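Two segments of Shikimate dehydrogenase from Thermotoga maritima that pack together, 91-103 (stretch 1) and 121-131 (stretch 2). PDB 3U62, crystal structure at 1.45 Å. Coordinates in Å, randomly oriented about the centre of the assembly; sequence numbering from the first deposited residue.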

# COMPACT_ATOMS: atom_id res chain seq x y z
N TYR A 91 -4.51 12.70 -2.44
CA TYR A 91 -5.36 11.79 -1.67
C TYR A 91 -4.58 10.56 -1.27
O TYR A 91 -3.53 10.25 -1.84
CB TYR A 91 -6.57 11.38 -2.51
CG TYR A 91 -7.38 12.56 -2.99
CD1 TYR A 91 -7.24 13.05 -4.29
CD2 TYR A 91 -8.29 13.19 -2.14
CE1 TYR A 91 -7.99 14.14 -4.73
CE2 TYR A 91 -9.04 14.28 -2.56
CZ TYR A 91 -8.88 14.75 -3.86
OH TYR A 91 -9.62 15.82 -4.29
N ASN A 92 -5.09 9.84 -0.27
CA ASN A 92 -4.55 8.53 0.06
C ASN A 92 -5.63 7.46 -0.06
O ASN A 92 -6.61 7.46 0.68
CB ASN A 92 -3.91 8.52 1.45
CG ASN A 92 -3.02 7.30 1.67
OD1 ASN A 92 -1.80 7.42 1.74
ND2 ASN A 92 -3.64 6.13 1.77
N THR A 93 -5.43 6.56 -1.02
CA THR A 93 -6.38 5.48 -1.27
C THR A 93 -5.85 4.14 -0.77
O THR A 93 -6.57 3.14 -0.79
CB THR A 93 -6.75 5.38 -2.77
OG1 THR A 93 -5.57 5.07 -3.53
CG2 THR A 93 -7.33 6.69 -3.26
N ASP A 94 -4.59 4.12 -0.33
CA ASP A 94 -3.98 2.92 0.23
C ASP A 94 -4.72 2.42 1.46
O ASP A 94 -4.98 1.22 1.58
CB ASP A 94 -2.50 3.15 0.56
CG ASP A 94 -1.58 2.97 -0.64
OD1 ASP A 94 -1.98 2.31 -1.62
OD2 ASP A 94 -0.44 3.49 -0.58
N TRP A 95 -5.05 3.33 2.38
CA TRP A 95 -5.76 2.95 3.61
C TRP A 95 -7.16 2.41 3.32
O TRP A 95 -7.63 1.50 4.00
CB TRP A 95 -5.80 4.09 4.63
CG TRP A 95 -6.74 5.23 4.33
CD1 TRP A 95 -6.44 6.38 3.67
CD2 TRP A 95 -8.12 5.33 4.71
NE1 TRP A 95 -7.54 7.19 3.60
CE2 TRP A 95 -8.59 6.57 4.22
CE3 TRP A 95 -9.01 4.49 5.40
CZ2 TRP A 95 -9.91 7.00 4.41
CZ3 TRP A 95 -10.32 4.92 5.58
CH2 TRP A 95 -10.76 6.16 5.09
N VAL A 96 -7.81 2.99 2.30
CA VAL A 96 -9.10 2.51 1.82
C VAL A 96 -8.94 1.08 1.28
O VAL A 96 -9.78 0.21 1.56
CB VAL A 96 -9.69 3.44 0.72
CG1 VAL A 96 -10.90 2.80 0.03
CG2 VAL A 96 -10.07 4.79 1.32
N GLY A 97 -7.87 0.85 0.53
CA GLY A 97 -7.53 -0.47 0.03
C GLY A 97 -7.39 -1.50 1.14
O GLY A 97 -7.86 -2.63 1.00
N VAL A 98 -6.76 -1.09 2.24
CA VAL A 98 -6.56 -1.97 3.40
C VAL A 98 -7.88 -2.30 4.10
O VAL A 98 -8.18 -3.47 4.35
CB VAL A 98 -5.53 -1.39 4.40
CG1 VAL A 98 -5.36 -2.32 5.61
CG2 VAL A 98 -4.18 -1.17 3.73
N VAL A 99 -8.67 -1.27 4.41
CA VAL A 99 -9.97 -1.45 5.06
C VAL A 99 -10.86 -2.40 4.24
O VAL A 99 -11.40 -3.36 4.79
CB VAL A 99 -10.70 -0.10 5.30
CG1 VAL A 99 -12.14 -0.32 5.77
CG2 VAL A 99 -9.95 0.74 6.32
N LYS A 100 -10.99 -2.12 2.95
CA LYS A 100 -11.85 -2.91 2.08
C LYS A 100 -11.34 -4.33 1.86
O LYS A 100 -12.14 -5.26 1.69
CB LYS A 100 -12.11 -2.19 0.76
CG LYS A 100 -13.01 -0.96 0.90
CD LYS A 100 -13.63 -0.51 -0.42
CE LYS A 100 -14.73 -1.45 -0.88
NZ LYS A 100 -15.77 -1.71 0.28
N SER A 101 -10.02 -4.51 1.86
CA SER A 101 -9.41 -5.84 1.73
C SER A 101 -9.73 -6.74 2.93
O SER A 101 -9.71 -7.97 2.81
CB SER A 101 -7.89 -5.74 1.55
OG SER A 101 -7.25 -5.38 2.75
N LEU A 102 -10.02 -6.11 4.06
CA LEU A 102 -10.30 -6.83 5.30
C LEU A 102 -11.79 -6.90 5.63
O LEU A 102 -12.16 -7.19 6.77
CB LEU A 102 -9.52 -6.21 6.47
CG LEU A 102 -8.00 -6.37 6.45
CD1 LEU A 102 -7.34 -5.35 7.36
CD2 LEU A 102 -7.57 -7.79 6.82
N GLU A 103 -12.64 -6.62 4.64
CA GLU A 103 -14.08 -6.75 4.83
C GLU A 103 -14.46 -8.18 5.20
O GLU A 103 -13.96 -9.14 4.60
CB GLU A 103 -14.84 -6.28 3.60
CG GLU A 103 -15.15 -4.79 3.64
CD GLU A 103 -15.69 -4.24 2.34
OE1 GLU A 103 -16.11 -5.02 1.46
OE2 GLU A 103 -15.69 -2.99 2.19
N ARG A 121 2.11 3.65 7.33
CA ARG A 121 1.27 4.70 7.90
C ARG A 121 -0.17 4.61 7.39
O ARG A 121 -1.11 4.92 8.13
CB ARG A 121 1.88 6.09 7.66
CG ARG A 121 3.24 6.28 8.33
CD ARG A 121 3.70 7.73 8.34
NE ARG A 121 3.95 8.25 6.99
CZ ARG A 121 5.12 8.20 6.36
NH1 ARG A 121 6.18 7.64 6.94
NH2 ARG A 121 5.23 8.71 5.14
N ALA A 122 -0.34 4.16 6.15
CA ALA A 122 -1.67 3.89 5.60
C ALA A 122 -2.33 2.70 6.30
O ALA A 122 -3.52 2.75 6.63
CB ALA A 122 -1.59 3.65 4.10
N VAL A 123 -1.55 1.65 6.53
CA VAL A 123 -2.03 0.46 7.24
C VAL A 123 -2.44 0.80 8.68
O VAL A 123 -3.51 0.41 9.13
CB VAL A 123 -0.99 -0.69 7.20
CG1 VAL A 123 -1.33 -1.79 8.21
CG2 VAL A 123 -0.90 -1.28 5.80
N ILE A 124 -1.58 1.56 9.37
CA ILE A 124 -1.87 1.99 10.75
C ILE A 124 -3.16 2.81 10.81
O ILE A 124 -4.01 2.57 11.66
CB ILE A 124 -0.69 2.77 11.38
CG1 ILE A 124 0.55 1.87 11.48
CG2 ILE A 124 -1.07 3.30 12.76
CD1 ILE A 124 1.87 2.64 11.54
N TYR A 125 -3.30 3.77 9.89
CA TYR A 125 -4.50 4.59 9.79
C TYR A 125 -5.74 3.72 9.60
O TYR A 125 -6.76 3.92 10.27
CB TYR A 125 -4.38 5.61 8.66
CG TYR A 125 -5.52 6.60 8.58
CD1 TYR A 125 -5.47 7.81 9.29
CD2 TYR A 125 -6.65 6.34 7.81
CE1 TYR A 125 -6.52 8.73 9.22
CE2 TYR A 125 -7.70 7.25 7.73
CZ TYR A 125 -7.63 8.44 8.44
OH TYR A 125 -8.67 9.34 8.37
N ALA A 126 -5.64 2.75 8.69
CA ALA A 126 -6.73 1.82 8.41
C ALA A 126 -7.11 1.01 9.65
O ALA A 126 -8.30 0.88 9.97
CB ALA A 126 -6.35 0.89 7.27
N LEU A 127 -6.10 0.48 10.35
CA LEU A 127 -6.32 -0.30 11.57
C LEU A 127 -7.01 0.52 12.66
O LEU A 127 -7.94 0.03 13.31
CB LEU A 127 -5.00 -0.87 12.09
CG LEU A 127 -4.30 -1.96 11.27
CD1 LEU A 127 -2.85 -2.11 11.72
CD2 LEU A 127 -5.03 -3.29 11.35
N LEU A 128 -6.56 1.76 12.84
CA LEU A 128 -7.17 2.66 13.81
C LEU A 128 -8.62 3.00 13.46
O LEU A 128 -9.46 3.15 14.36
CB LEU A 128 -6.34 3.93 13.98
CG LEU A 128 -4.98 3.78 14.68
CD1 LEU A 128 -4.15 5.04 14.49
CD2 LEU A 128 -5.15 3.47 16.17
N GLN A 129 -8.90 3.12 12.16
CA GLN A 129 -10.27 3.34 11.69
C GLN A 129 -11.16 2.12 11.92
O GLN A 129 -12.38 2.25 12.03
CB GLN A 129 -10.28 3.73 10.20
CG GLN A 129 -9.73 5.13 9.93
CD GLN A 129 -10.47 6.21 10.69
OE1 GLN A 129 -11.54 6.65 10.28
NE2 GLN A 129 -9.90 6.63 11.82
N MET A 130 -10.53 0.95 12.01
CA MET A 130 -11.23 -0.31 12.26
C MET A 130 -11.32 -0.64 13.75
O MET A 130 -11.77 -1.73 14.12
CB MET A 130 -10.55 -1.45 11.50
CG MET A 130 -10.77 -1.41 9.99
SD MET A 130 -9.68 -2.51 9.07
CE MET A 130 -10.21 -4.11 9.70
N GLY A 131 -10.91 0.30 14.60
CA GLY A 131 -11.03 0.14 16.05
C GLY A 131 -9.94 -0.70 16.69
O GLY A 131 -10.09 -1.14 17.84

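The most distinctive feature of this contact is the way Trp95 seats its large side chain as a knob among Ala122, Tyr125, Ala126 and Gln129, on a helix that offers alanine at the two positions nearest its backbone. The Trp95 and Ala122 CA atoms lie 4.6 Å apart, and Trp95 CB comes within 3.3 Å of Ala122 O, so side chain meets main chain directly. That carbonyl remains engaged in its own helix, accepting from Ala126 N at 3.0 Å (N to O).

With chi1 at 74° (p), the indole lies against Tyr125. The pair is edge-to-face: the edge of the Tyr125 ring points toward the face of Trp95, the centroid of the five-membered ring lies 4.7 Å from that of the phenol ring, and the planes meet at 68°. The closest atoms, Trp95 CD2 and Tyr125 CD2, are 3.6 Å apart.

Helices 94-101 and 121-129 cross at -49°, with their axes approaching to 8.1 Å. Ala126 illustrates how small side chains accommodate this packing: its CB lies 3.6 Å from Trp95 O, 3.7 Å from Val98 CG1 and 3.7 Å from Val99 CG2, so one methyl touches three residues of the facing helix. Val98 also reaches Val123, CG2 to CG2 at 3.9 Å, although the CA-to-CB bond of Val123 points away.

Contact continues past both helix ends. Leu102 and Met130 are each the first residue to leave helical phi/psi, yet Leu102 CD1 and Met130 CE meet at 3.9 Å. With chi2 at 167° (t), Met130 extends toward Val99, its SD 4.2 Å from Val99 CA and 4.3 Å from Val99 CG2.

No hydrogen bond across the stretches is identified among these contacts, and the 511 Å² buried, summed over both sides, is chiefly a matter of apolar and aromatic packing.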